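Local atomic coordinates of predicted ATPase involved in replication control, Cdc46/Mcm family (Methanopyrus kandleri AV19, PDB entry 3F8T), a protein that probably takes part in DNA replication as a homolog of the MCM helicases, ring-forming ATPases that bind and unwind DNA. Residues E109-M114 with G142-A147; V124-R129 with A290-A295; G246-C251 with A345-E350; G266-L271 with V306-G311. The protein carries 2 engineered substitutions. One frame throughout, in Å; residues are numbered along the deposited sequence.

Contact 1. Residues E109-M114 with G142-A147; sequences ERIRPM and GSELVA
Glu144 sends its carboxylate across to the backbone of Arg110 and Ile111, and most polar chemistry of the contact gathers there. Its chain leaves the backbone with CG between N and the carbonyl carbon (chi1 70°) and is extended beyond, which suits a residue spanning two loops. OE2 accepts the N-H of Ile111 at 2.9 Å, on the lone pair that faces the other carboxylate oxygen; the bond is moderately bent, 148° at the hydrogen. OE1 serves the next residue indirectly: water 1 donates to Glu144 OE1 and accepts from Arg112 N, each at 2.9 Å. Two successive amides at the start of the short 3-10 segment 112-113 are thus satisfied, one directly by Glu144 and the other through the water it holds, and Ile111 O is taken by Met114 N within the same turn. Arg110 lends charge rather than a bond. Its CD lies 3.3 Å from Glu144 OE1, but that oxygen stands well out of the guanidinium plane, with NE 4.0 Å away, so the attraction is probably a general electrostatic one. At the guanidinium edge NH2 meets Ser143 CB at 3.7 Å, on the exposed side. Beneath the polar layer, branched apolar residues fill the buried side: Ile111 CD1 and Val146 CG1 come tip to tip at 3.9 Å. Both side chains also rest on Ile121 of strand 118-130, and Ile111 reaches Ile119, so the contact packs the loop leading into that strand against the OB-fold sheet, where strand 145-149 runs beside strands 134-140 and 171-174.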
loop_
_atom_site.group_PDB
_atom_site.type_symbol
_atom_site.label_atom_id
_atom_site.label_comp_id
_atom_site.label_asym_id
_atom_site.label_seq_id
_atom_site.Cartn_x
_atom_site.Cartn_y
_atom_site.Cartn_z
ATOM N N GLU A 109 5.517 -11.385 -14.637
ATOM C CA GLU A 109 5.679 -9.972 -14.935
ATOM C C GLU A 109 5.217 -9.588 -16.340
ATOM O O GLU A 109 4.930 -8.414 -16.594
ATOM C CB GLU A 109 7.134 -9.558 -14.690
ATOM C CG GLU A 109 7.551 -9.700 -13.229
ATOM C CD GLU A 109 8.942 -9.156 -12.948
ATOM O OE1 GLU A 109 9.430 -8.319 -13.742
ATOM O OE2 GLU A 109 9.540 -9.566 -11.925
ATOM N N ARG A 110 5.152 -10.574 -17.242
ATOM C CA ARG A 110 4.697 -10.375 -18.625
ATOM C C ARG A 110 3.789 -11.529 -19.048
ATOM O O ARG A 110 4.275 -12.614 -19.322
ATOM C CB ARG A 110 5.890 -10.273 -19.597
ATOM C CG ARG A 110 6.705 -8.990 -19.485
ATOM C CD ARG A 110 5.827 -7.755 -19.659
ATOM N NE ARG A 110 6.489 -6.552 -19.156
ATOM C CZ ARG A 110 7.152 -5.694 -19.922
ATOM N NH1 ARG A 110 7.231 -5.895 -21.233
ATOM N NH2 ARG A 110 7.732 -4.633 -19.381
ATOM N N ILE A 111 2.479 -11.300 -19.109
ATOM C CA ILE A 111 1.526 -12.419 -19.295
ATOM C C ILE A 111 1.349 -12.918 -20.741
ATOM O O ILE A 111 0.988 -14.072 -20.963
ATOM C CB ILE A 111 0.119 -12.139 -18.685
ATOM C CG1 ILE A 111 -0.634 -11.062 -19.478
ATOM C CG2 ILE A 111 0.224 -11.778 -17.194
ATOM C CD1 ILE A 111 -2.141 -11.355 -19.628
ATOM N N ARG A 112 1.586 -12.054 -21.721
ATOM C CA ARG A 112 1.277 -12.405 -23.120
ATOM C C ARG A 112 2.015 -13.659 -23.626
ATOM O O ARG A 112 1.400 -14.513 -24.270
ATOM C CB ARG A 112 1.511 -11.197 -24.044
ATOM C CG ARG A 112 0.893 -11.324 -25.430
ATOM C CD ARG A 112 0.811 -9.969 -26.117
ATOM N NE ARG A 112 0.528 -10.097 -27.545
ATOM C CZ ARG A 112 0.004 -9.134 -28.304
ATOM N NH1 ARG A 112 -0.325 -7.957 -27.780
ATOM N NH2 ARG A 112 -0.209 -9.354 -29.595
ATOM N N PRO A 113 3.327 -13.788 -23.337
ATOM C CA PRO A 113 4.026 -14.993 -23.796
ATOM C C PRO A 113 3.527 -16.264 -23.121
ATOM O O PRO A 113 3.830 -17.362 -23.600
ATOM C CB PRO A 113 5.483 -14.736 -23.386
ATOM C CG PRO A 113 5.576 -13.250 -23.212
ATOM C CD PRO A 113 4.248 -12.877 -22.636
ATOM N N MET A 114 2.765 -16.112 -22.031
ATOM C CA MET A 114 2.238 -17.252 -21.277
ATOM C C MET A 114 0.856 -17.704 -21.751
ATOM O O MET A 114 0.135 -18.356 -20.994
ATOM C CB MET A 114 2.179 -16.954 -19.763
ATOM C CG MET A 114 3.508 -16.577 -19.103
ATOM S SD MET A 114 4.776 -17.837 -19.240
ATOM C CE MET A 114 4.147 -19.102 -18.138
ATOM N N GLY A 142 3.233 -4.122 -11.821
ATOM C CA GLY A 142 4.552 -3.508 -11.651
ATOM C C GLY A 142 5.093 -2.997 -12.969
ATOM O O GLY A 142 5.386 -1.809 -13.093
ATOM N N SER A 143 5.226 -3.879 -13.959
ATOM C CA SER A 143 5.738 -3.459 -15.272
ATOM C C SER A 143 4.670 -3.334 -16.347
ATOM O O SER A 143 4.913 -2.716 -17.385
ATOM C CB SER A 143 6.856 -4.389 -15.763
ATOM O OG SER A 143 7.746 -4.708 -14.711
ATOM N N GLU A 144 3.488 -3.904 -16.108
ATOM C CA GLU A 144 2.421 -3.871 -17.098
ATOM C C GLU A 144 1.048 -3.830 -16.442
ATOM O O GLU A 144 0.911 -4.120 -15.255
ATOM C CB GLU A 144 2.516 -5.084 -18.034
ATOM C CG GLU A 144 2.175 -6.425 -17.381
ATOM C CD GLU A 144 2.226 -7.592 -18.348
ATOM O OE1 GLU A 144 2.559 -7.383 -19.540
ATOM O OE2 GLU A 144 1.949 -8.730 -17.912
ATOM N N LEU A 145 0.038 -3.493 -17.232
ATOM C CA LEU A 145 -1.343 -3.559 -16.780
ATOM C C LEU A 145 -1.992 -4.791 -17.405
ATOM O O LEU A 145 -1.891 -5.004 -18.620
ATOM C CB LEU A 145 -2.090 -2.289 -17.168
ATOM C CG LEU A 145 -1.489 -0.975 -16.670
ATOM C CD1 LEU A 145 -2.290 0.208 -17.226
ATOM C CD2 LEU A 145 -1.416 -0.935 -15.143
ATOM N N VAL A 146 -2.637 -5.607 -16.576
ATOM C CA VAL A 146 -3.145 -6.914 -17.000
ATOM C C VAL A 146 -4.666 -6.928 -16.957
ATOM O O VAL A 146 -5.255 -6.593 -15.936
ATOM C CB VAL A 146 -2.580 -8.041 -16.094
ATOM C CG1 VAL A 146 -3.208 -9.399 -16.435
ATOM C CG2 VAL A 146 -1.059 -8.096 -16.215
ATOM N N ALA A 147 -5.304 -7.298 -18.069
ATOM C CA ALA A 147 -6.763 -7.413 -18.084
ATOM C C ALA A 147 -7.155 -8.752 -17.485
ATOM O O ALA A 147 -6.507 -9.767 -17.771
ATOM C CB ALA A 147 -7.311 -7.283 -19.531
HETATM O O HOH W 1 2.570 -9.323 -21.651
#

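Contact 2. Residues V124-R129 with A290-A295; sequences VVREVR and ALRAGA
Val128 and Leu291 form the tightly packed half of this contact, a hydrogen-bonded pair of two antiparallel strands. Val128 N binds Leu291 O and Leu291 N binds Val128 O, the latter at 2.8 Å, with a third bond from Ala293 N to Arg126 O, also 2.8 Å. On this buried face their side chains lie side by side, Val128 CG2 being 4.1 Å from Leu291 CB, and loop residues Leu155 and Pro157 pack against them; compact hydrocarbon suits such a place. The other face, with Glu127, Arg129, Ala290 and Arg292, is looser and charged. Glu127 CG stands anti to the backbone N (chi1 -177°), and the extended chain crosses Arg292 at about a right angle. OE1 takes the N-H of Arg292 NH1 at 3.2 Å in a salt bridge near the guanidinium plane, using the lone pair turned from the other oxygen. A second positive group sits close by: Arg126 NE approaches Arg292 NH2 to 3.1 Å with no bond possible between two donors, a repulsion that Glu127 probably offsets, and Arg126 NH1 has a long, weak ion pair with Asp140. Water 2 lies over one face of the Arg292 group, 3.0 Å above its plane, and donates to the carbonyls of Arg126 and Ala293. Arg126 and Glu127 both face Ile138, a classic beta bulge between strands 118-130 and 134-140. Strand 289-293, half of a hairpin with strand 281-285 consistent with the helix-2 insert of MCM proteins, adds to the OB-domain sheet just before helix 295-298, with Gly294 at its N-cap position.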
loop_
_atom_site.group_PDB
_atom_site.type_symbol
_atom_site.label_atom_id
_atom_site.label_comp_id
_atom_site.label_asym_id
_atom_site.label_seq_id
_atom_site.Cartn_x
_atom_site.Cartn_y
_atom_site.Cartn_z
ATOM N N VAL A 124 -1.722 -4.298 -7.910
ATOM C CA VAL A 124 -2.763 -3.373 -7.425
ATOM C C VAL A 124 -3.839 -3.222 -8.479
ATOM O O VAL A 124 -3.531 -3.021 -9.653
ATOM C CB VAL A 124 -2.171 -1.971 -7.039
ATOM C CG1 VAL A 124 -3.279 -0.973 -6.630
ATOM C CG2 VAL A 124 -1.157 -2.112 -5.889
ATOM N N VAL A 125 -5.098 -3.353 -8.052
ATOM C CA VAL A 125 -6.234 -3.227 -8.950
ATOM C C VAL A 125 -6.414 -1.758 -9.326
ATOM O O VAL A 125 -6.630 -0.892 -8.468
ATOM C CB VAL A 125 -7.550 -3.808 -8.327
ATOM C CG1 VAL A 125 -8.705 -3.706 -9.313
ATOM C CG2 VAL A 125 -7.352 -5.261 -7.870
ATOM N N ARG A 126 -6.314 -1.481 -10.620
ATOM C CA ARG A 126 -6.468 -0.118 -11.123
ATOM C C ARG A 126 -7.923 0.219 -11.401
ATOM O O ARG A 126 -8.340 1.377 -11.259
ATOM C CB ARG A 126 -5.684 0.037 -12.422
ATOM C CG ARG A 126 -4.184 -0.090 -12.245
ATOM C CD ARG A 126 -3.578 1.222 -11.776
ATOM N NE ARG A 126 -3.283 2.076 -12.916
ATOM C CZ ARG A 126 -2.062 2.385 -13.335
ATOM N NH1 ARG A 126 -0.983 1.937 -12.704
ATOM N NH2 ARG A 126 -1.926 3.159 -14.393
ATOM N N GLU A 127 -8.692 -0.794 -11.802
ATOM C CA GLU A 127 -10.025 -0.560 -12.326
ATOM C C GLU A 127 -10.856 -1.840 -12.289
ATOM O O GLU A 127 -10.319 -2.949 -12.380
ATOM C CB GLU A 127 -9.922 -0.024 -13.765
ATOM C CG GLU A 127 -11.255 0.328 -14.406
ATOM C CD GLU A 127 -11.113 0.770 -15.844
ATOM O OE1 GLU A 127 -10.112 1.462 -16.176
ATOM O OE2 GLU A 127 -12.018 0.422 -16.645
ATOM N N VAL A 128 -12.162 -1.679 -12.117
ATOM C CA VAL A 128 -13.087 -2.801 -12.232
ATOM C C VAL A 128 -14.263 -2.361 -13.081
ATOM O O VAL A 128 -14.564 -1.166 -13.158
ATOM C CB VAL A 128 -13.570 -3.342 -10.868
ATOM C CG1 VAL A 128 -12.402 -3.807 -10.009
ATOM C CG2 VAL A 128 -14.463 -2.322 -10.100
ATOM N N ARG A 129 -14.914 -3.319 -13.735
ATOM C CA ARG A 129 -16.094 -2.991 -14.519
ATOM C C ARG A 129 -17.099 -4.145 -14.595
ATOM O O ARG A 129 -16.744 -5.328 -14.413
ATOM C CB ARG A 129 -15.717 -2.437 -15.903
ATOM C CG ARG A 129 -15.289 -3.438 -16.930
ATOM C CD ARG A 129 -15.063 -2.753 -18.282
ATOM N NE ARG A 129 -14.961 -3.734 -19.374
ATOM C CZ ARG A 129 -13.849 -4.389 -19.703
ATOM N NH1 ARG A 129 -12.719 -4.183 -19.029
ATOM N NH2 ARG A 129 -13.865 -5.262 -20.706
ATOM N N ALA A 290 -17.954 1.358 -14.852
ATOM C CA ALA A 290 -16.526 1.116 -14.616
ATOM C C ALA A 290 -16.062 2.028 -13.493
ATOM O O ALA A 290 -16.431 3.201 -13.462
ATOM C CB ALA A 290 -15.731 1.368 -15.867
ATOM N N LEU A 291 -15.277 1.484 -12.566
ATOM C CA LEU A 291 -14.749 2.258 -11.455
ATOM C C LEU A 291 -13.218 2.203 -11.493
ATOM O O LEU A 291 -12.638 1.119 -11.383
ATOM C CB LEU A 291 -15.277 1.701 -10.137
ATOM C CG LEU A 291 -14.867 2.417 -8.847
ATOM C CD1 LEU A 291 -15.422 3.837 -8.815
ATOM C CD2 LEU A 291 -15.310 1.622 -7.622
ATOM N N ARG A 292 -12.589 3.369 -11.669
ATOM C CA ARG A 292 -11.134 3.474 -11.839
ATOM C C ARG A 292 -10.500 4.253 -10.676
ATOM O O ARG A 292 -10.943 5.363 -10.333
ATOM C CB ARG A 292 -10.783 4.139 -13.185
ATOM C CG ARG A 292 -9.310 4.539 -13.276
ATOM C CD ARG A 292 -8.772 4.713 -14.677
ATOM N NE ARG A 292 -7.311 4.594 -14.633
ATOM C CZ ARG A 292 -6.628 3.462 -14.825
ATOM N NH1 ARG A 292 -7.257 2.317 -15.127
ATOM N NH2 ARG A 292 -5.300 3.472 -14.737
ATOM N N ALA A 293 -9.476 3.656 -10.070
ATOM C CA ALA A 293 -8.798 4.246 -8.931
ATOM C C ALA A 293 -8.008 5.465 -9.368
ATOM O O ALA A 293 -7.276 5.403 -10.352
ATOM C CB ALA A 293 -7.862 3.247 -8.307
ATOM N N GLY A 294 -8.148 6.543 -8.602
ATOM C CA GLY A 294 -7.266 7.706 -8.693
ATOM C C GLY A 294 -6.097 7.563 -7.734
ATOM O O GLY A 294 -5.954 6.547 -7.049
ATOM N N ALA A 295 -5.266 8.600 -7.675
ATOM C CA ALA A 295 -3.986 8.542 -6.970
ATOM C C ALA A 295 -4.060 8.125 -5.510
ATOM O O ALA A 295 -3.238 7.334 -5.077
ATOM C CB ALA A 295 -3.243 9.883 -7.097
HETATM O O HOH W 2 -6.206 3.423 -11.757
#

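Contact 3. Residues G246-C251 with A345-E350; sequences GYPVVC and AINPGE
Gly246 N-H reaches the carbonyl of Ile346 in a longish backbone bond of 3.2 Å, bent to 142° at the hydrogen, where strand 242-245 gives way to helix 248-261 beside the end of strand 341-346. This is the place of the P-loop in the AAA+ fold, with the sensor-1 asparagine probably represented by Asn347. The loop appears degenerate: compared with the Walker A motif, Ser252 probably falls where the lysine would be expected. Gly246 suits its place because a beta carbon there would be crowded by Cys251 SG. Tyr247 stands at the N-cap position and Pro248 opens the helix, where a proline gives up no helical hydrogen bond. The proline ring then meets Asn347, whose CG, anti to its own backbone N (chi1 171°), lies 3.9 Å from Pro248 CD, the two side chains crossing at a slant. An alanine in place of Asn347 would probably leave the CG and CD atoms of Pro248 without the flat amide that packs on them, opening a gap between the end of the strand and the start of the helix. Deeper in, Cys251 CB rests on Ala345 CB at 3.8 Å, two small residues that let the first helical turn sit close on the sheet. Glu310, from the neighbouring strand-end loop, takes the N-H of Asn347 and so fixes the chain just past the strand. On the loop side Pro348 CD touches Gly246 O at 3.5 Å, and the same oxygen receives a CA-H...O contact from Asn347 CA at 3.5 Å, 159° at the hydrogen.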
loop_
_atom_site.group_PDB
_atom_site.type_symbol
_atom_site.label_atom_id
_atom_site.label_comp_id
_atom_site.label_asym_id
_atom_site.label_seq_id
_atom_site.Cartn_x
_atom_site.Cartn_y
_atom_site.Cartn_z
ATOM N N GLY A 246 9.000 24.947 0.612
ATOM C CA GLY A 246 10.264 25.460 0.066
ATOM C C GLY A 246 10.176 25.724 -1.421
ATOM O O GLY A 246 9.089 25.686 -2.005
ATOM N N TYR A 247 11.331 25.996 -2.036
ATOM C CA TYR A 247 11.418 26.230 -3.482
ATOM C C TYR A 247 11.039 24.972 -4.251
ATOM O O TYR A 247 11.340 23.869 -3.786
ATOM C CB TYR A 247 12.840 26.660 -3.859
ATOM C CG TYR A 247 13.148 28.109 -3.562
ATOM C CD1 TYR A 247 13.321 28.550 -2.253
ATOM C CD2 TYR A 247 13.289 29.036 -4.599
ATOM C CE1 TYR A 247 13.610 29.883 -1.968
ATOM C CE2 TYR A 247 13.578 30.379 -4.326
ATOM C CZ TYR A 247 13.735 30.789 -3.006
ATOM O OH TYR A 247 14.022 32.101 -2.715
ATOM N N PRO A 248 10.389 25.128 -5.430
ATOM C CA PRO A 248 9.849 24.010 -6.224
ATOM C C PRO A 248 10.817 22.877 -6.537
ATOM O O PRO A 248 10.505 21.712 -6.301
ATOM C CB PRO A 248 9.413 24.685 -7.534
ATOM C CG PRO A 248 9.100 26.066 -7.153
ATOM C CD PRO A 248 10.105 26.426 -6.077
ATOM N N VAL A 249 11.977 23.227 -7.085
ATOM C CA VAL A 249 12.964 22.263 -7.549
ATOM C C VAL A 249 13.402 21.302 -6.435
ATOM O O VAL A 249 13.402 20.077 -6.607
ATOM C CB VAL A 249 14.215 23.006 -8.110
ATOM C CG1 VAL A 249 14.842 23.915 -7.015
ATOM C CG2 VAL A 249 15.232 22.002 -8.673
ATOM N N VAL A 250 13.770 21.859 -5.293
ATOM C CA VAL A 250 14.298 21.035 -4.220
ATOM C C VAL A 250 13.182 20.172 -3.583
ATOM O O VAL A 250 13.405 19.007 -3.260
ATOM C CB VAL A 250 15.120 21.852 -3.216
ATOM C CG1 VAL A 250 14.234 22.716 -2.335
ATOM C CG2 VAL A 250 16.020 20.915 -2.380
ATOM N N CYS A 251 11.987 20.743 -3.443
ATOM C CA CYS A 251 10.845 19.993 -2.884
ATOM C C CYS A 251 10.437 18.845 -3.810
ATOM O O CYS A 251 10.156 17.732 -3.340
ATOM C CB CYS A 251 9.662 20.924 -2.607
ATOM S SG CYS A 251 9.901 22.104 -1.276
ATOM N N ALA A 345 3.946 19.232 -0.999
ATOM C CA ALA A 345 4.908 20.322 -1.151
ATOM C C ALA A 345 4.206 21.589 -1.625
ATOM O O ALA A 345 3.323 21.545 -2.497
ATOM C CB ALA A 345 6.007 19.918 -2.099
ATOM N N ILE A 346 4.608 22.722 -1.057
ATOM C CA ILE A 346 4.039 24.013 -1.442
ATOM C C ILE A 346 5.152 25.040 -1.609
ATOM O O ILE A 346 6.131 25.041 -0.849
ATOM C CB ILE A 346 3.001 24.521 -0.413
ATOM C CG1 ILE A 346 2.206 25.699 -0.967
ATOM C CG2 ILE A 346 3.666 24.914 0.929
ATOM C CD1 ILE A 346 0.862 25.922 -0.272
ATOM N N ASN A 347 5.000 25.886 -2.622
ATOM C CA ASN A 347 5.951 26.959 -2.874
ATOM C C ASN A 347 5.399 28.253 -2.318
ATOM O O ASN A 347 4.513 28.846 -2.932
ATOM C CB ASN A 347 6.223 27.117 -4.372
ATOM C CG ASN A 347 7.054 28.365 -4.692
ATOM O OD1 ASN A 347 7.592 29.015 -3.795
ATOM N ND2 ASN A 347 7.156 28.698 -5.977
ATOM N N PRO A 348 5.939 28.710 -1.173
ATOM C CA PRO A 348 5.526 29.981 -0.580
ATOM C C PRO A 348 6.151 31.137 -1.367
ATOM O O PRO A 348 6.069 31.166 -2.601
ATOM C CB PRO A 348 6.103 29.907 0.838
ATOM C CG PRO A 348 7.296 29.016 0.713
ATOM C CD PRO A 348 7.024 28.064 -0.408
ATOM N N GLY A 349 6.775 32.081 -0.674
ATOM C CA GLY A 349 7.546 33.118 -1.357
ATOM C C GLY A 349 7.886 34.294 -0.477
ATOM O O GLY A 349 7.766 34.227 0.753
ATOM N N GLU A 350 8.316 35.373 -1.130
ATOM C CA GLU A 350 8.592 36.663 -0.496
ATOM C C GLU A 350 7.402 37.180 0.312
ATOM O O GLU A 350 6.256 36.787 0.082
ATOM C CB GLU A 350 8.978 37.691 -1.563
ATOM C CG GLU A 350 8.314 37.469 -2.930
ATOM C CD GLU A 350 6.804 37.685 -2.907
ATOM O OE1 GLU A 350 6.064 36.678 -2.834
ATOM O OE2 GLU A 350 6.362 38.857 -2.955
#

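Contact 4. Residues G266-L271 with V306-G311; sequences GVYVDL and VDHLEG
Val269 pairs with Val306 and Asp270 with Asp307 in two parallel strands, and backbone hydrogen bonds join them: Asp307 N to Val269 O at 2.8 Å and Leu271 N to Asp307 O at 2.9 Å. The polar side chains gather on the face of Asp270 and Asp307. Tyr268 OH donates to Asp307 OD2 over a short 2.6 Å, entering on the lone pair turned from the other oxygen, with ring and carboxylate planes 77° apart. Ser252 OG binds the same oxygen, so two hydroxyls grip it, while His256 stacks on the tyrosine ring. A phenylalanine in place of Tyr268 would probably leave Asp307 OD2 short of one of these two partners and its carboxylate freer to turn. His308, in a left-handed backbone conformation, reaches across at a slant, CD2 3.4 Å from Asp270 CG, and Asp307 OD1 lies 3.7 Å above its ring plane, over the centre. The charge of Asp270 is met mainly by Arg272 in a salt bridge. Apolar packing occupies the other side, where branched chains fill the space under the sheet: Leu271 CB lies 4.0 Å from Val306 CG1, and CD2 of the same leucine touches Leu309 CD1 at 3.8 Å. Leu271 CG is anti to its backbone N (chi1 -163°), and the next torsion sets CD2 against Leu309. Strands 266-270 and 303-307 are neighbours in the five-stranded parallel AAA+ sheet of order 2-3-4-1-5, and the sequence ending in Asp307 matches a Walker B motif, although His308 apparently stands where its usual glutamate would follow.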
loop_
_atom_site.group_PDB
_atom_site.type_symbol
_atom_site.label_atom_id
_atom_site.label_comp_id
_atom_site.label_asym_id
_atom_site.label_seq_id
_atom_site.Cartn_x
_atom_site.Cartn_y
_atom_site.Cartn_z
ATOM N N GLY A 266 3.374 3.807 -3.380
ATOM C CA GLY A 266 3.019 5.223 -3.442
ATOM C C GLY A 266 2.748 5.733 -4.832
ATOM O O GLY A 266 2.946 5.004 -5.812
ATOM N N VAL A 267 2.309 6.994 -4.898
ATOM C CA VAL A 267 2.015 7.665 -6.156
ATOM C C VAL A 267 2.440 9.104 -6.032
ATOM O O VAL A 267 2.197 9.756 -5.003
ATOM C CB VAL A 267 0.484 7.662 -6.504
ATOM C CG1 VAL A 267 0.244 8.287 -7.883
ATOM C CG2 VAL A 267 -0.075 6.247 -6.442
ATOM N N TYR A 268 3.059 9.599 -7.101
ATOM C CA TYR A 268 3.380 11.007 -7.208
ATOM C C TYR A 268 2.360 11.698 -8.085
ATOM O O TYR A 268 2.017 11.193 -9.148
ATOM C CB TYR A 268 4.782 11.195 -7.806
ATOM C CG TYR A 268 5.117 12.641 -8.113
ATOM C CD1 TYR A 268 5.808 13.427 -7.194
ATOM C CD2 TYR A 268 4.737 13.219 -9.332
ATOM C CE1 TYR A 268 6.105 14.758 -7.480
ATOM C CE2 TYR A 268 5.020 14.535 -9.616
ATOM C CZ TYR A 268 5.708 15.295 -8.704
ATOM O OH TYR A 268 5.988 16.603 -9.029
ATOM N N VAL A 269 1.865 12.846 -7.623
ATOM C CA VAL A 269 1.095 13.742 -8.475
ATOM C C VAL A 269 1.558 15.193 -8.338
ATOM O O VAL A 269 1.938 15.660 -7.251
ATOM C CB VAL A 269 -0.449 13.682 -8.229
ATOM C CG1 VAL A 269 -1.014 12.295 -8.582
ATOM C CG2 VAL A 269 -0.834 14.089 -6.786
ATOM N N ASP A 270 1.507 15.895 -9.458
ATOM C CA ASP A 270 1.555 17.352 -9.448
ATOM C C ASP A 270 0.088 17.747 -9.367
ATOM O O ASP A 270 -0.653 17.521 -10.323
ATOM C CB ASP A 270 2.193 17.838 -10.754
ATOM C CG ASP A 270 2.220 19.352 -10.885
ATOM O OD1 ASP A 270 1.461 20.071 -10.210
ATOM O OD2 ASP A 270 3.032 19.825 -11.692
ATOM N N LEU A 271 -0.340 18.316 -8.239
ATOM C CA LEU A 271 -1.763 18.635 -8.045
ATOM C C LEU A 271 -2.336 19.522 -9.162
ATOM O O LEU A 271 -3.515 19.394 -9.543
ATOM C CB LEU A 271 -2.034 19.247 -6.658
ATOM C CG LEU A 271 -3.515 19.225 -6.231
ATOM C CD1 LEU A 271 -4.039 17.779 -6.034
ATOM C CD2 LEU A 271 -3.719 20.016 -4.963
ATOM N N VAL A 306 2.103 14.750 -2.994
ATOM C CA VAL A 306 1.223 15.748 -3.612
ATOM C C VAL A 306 2.030 17.018 -3.821
ATOM O O VAL A 306 2.169 17.823 -2.906
ATOM C CB VAL A 306 -0.024 16.050 -2.749
ATOM C CG1 VAL A 306 -0.925 17.064 -3.466
ATOM C CG2 VAL A 306 -0.820 14.767 -2.487
ATOM N N ASP A 307 2.572 17.168 -5.025
ATOM C CA ASP A 307 3.489 18.278 -5.324
ATOM C C ASP A 307 2.679 19.492 -5.782
ATOM O O ASP A 307 1.584 19.346 -6.339
ATOM C CB ASP A 307 4.482 17.868 -6.413
ATOM C CG ASP A 307 5.812 18.654 -6.357
ATOM O OD1 ASP A 307 5.982 19.562 -5.524
ATOM O OD2 ASP A 307 6.703 18.313 -7.160
ATOM N N HIS A 308 3.226 20.680 -5.543
ATOM C CA HIS A 308 2.602 21.946 -5.951
ATOM C C HIS A 308 1.193 22.148 -5.395
ATOM O O HIS A 308 0.232 22.352 -6.153
ATOM C CB HIS A 308 2.631 22.081 -7.478
ATOM C CG HIS A 308 3.981 21.793 -8.060
ATOM N ND1 HIS A 308 5.053 22.638 -7.889
ATOM C CD2 HIS A 308 4.444 20.733 -8.761
ATOM C CE1 HIS A 308 6.114 22.124 -8.490
ATOM N NE2 HIS A 308 5.774 20.963 -9.015
ATOM N N LEU A 309 1.084 22.102 -4.073
ATOM C CA LEU A 309 -0.188 22.278 -3.378
ATOM C C LEU A 309 -0.733 23.720 -3.428
ATOM O O LEU A 309 -1.914 23.945 -3.150
ATOM C CB LEU A 309 -0.046 21.804 -1.915
ATOM C CG LEU A 309 -1.269 21.630 -1.000
ATOM C CD1 LEU A 309 -2.229 20.563 -1.540
ATOM C CD2 LEU A 309 -0.790 21.222 0.376
ATOM N N GLU A 310 0.115 24.697 -3.770
ATOM C CA GLU A 310 -0.320 26.103 -3.776
ATOM C C GLU A 310 -1.599 26.284 -4.575
ATOM O O GLU A 310 -1.708 25.771 -5.692
ATOM C CB GLU A 310 0.780 27.041 -4.306
ATOM C CG GLU A 310 1.241 26.758 -5.737
ATOM C CD GLU A 310 2.450 25.833 -5.824
ATOM O OE1 GLU A 310 2.839 25.208 -4.812
ATOM O OE2 GLU A 310 3.035 25.746 -6.927
ATOM N N GLY A 311 -2.563 26.984 -3.977
ATOM C CA GLY A 311 -3.850 27.282 -4.622
ATOM C C GLY A 311 -4.692 26.045 -4.892
ATOM O O GLY A 311 -5.524 26.038 -5.808
#

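Overall arrangement
Contact 4 is the most buried of the set and, with contact 3, belongs to the parallel sheet of the P-loop domain; the backbone of Ala345 probably hydrogen-bonds to that of Val306 and of Leu309. Short backbone bonds and a hydroxyl-carboxylate pair mark contact 4, a single long, bent backbone bond and small residues contact 3. Contacts 1 and 2 share the OB-domain sheet and touch through Leu145 CD2 and Arg126 NH1; both combine a buried apolar side with a charged, more open one, but contact 1 ties a loop by one carboxylate whereas contact 2 is an antiparallel strand pairing beside a beta bulge. Contact 2 joins the two domains by pairing a strand of each, and its Ala295 packs on Val267 and Val269.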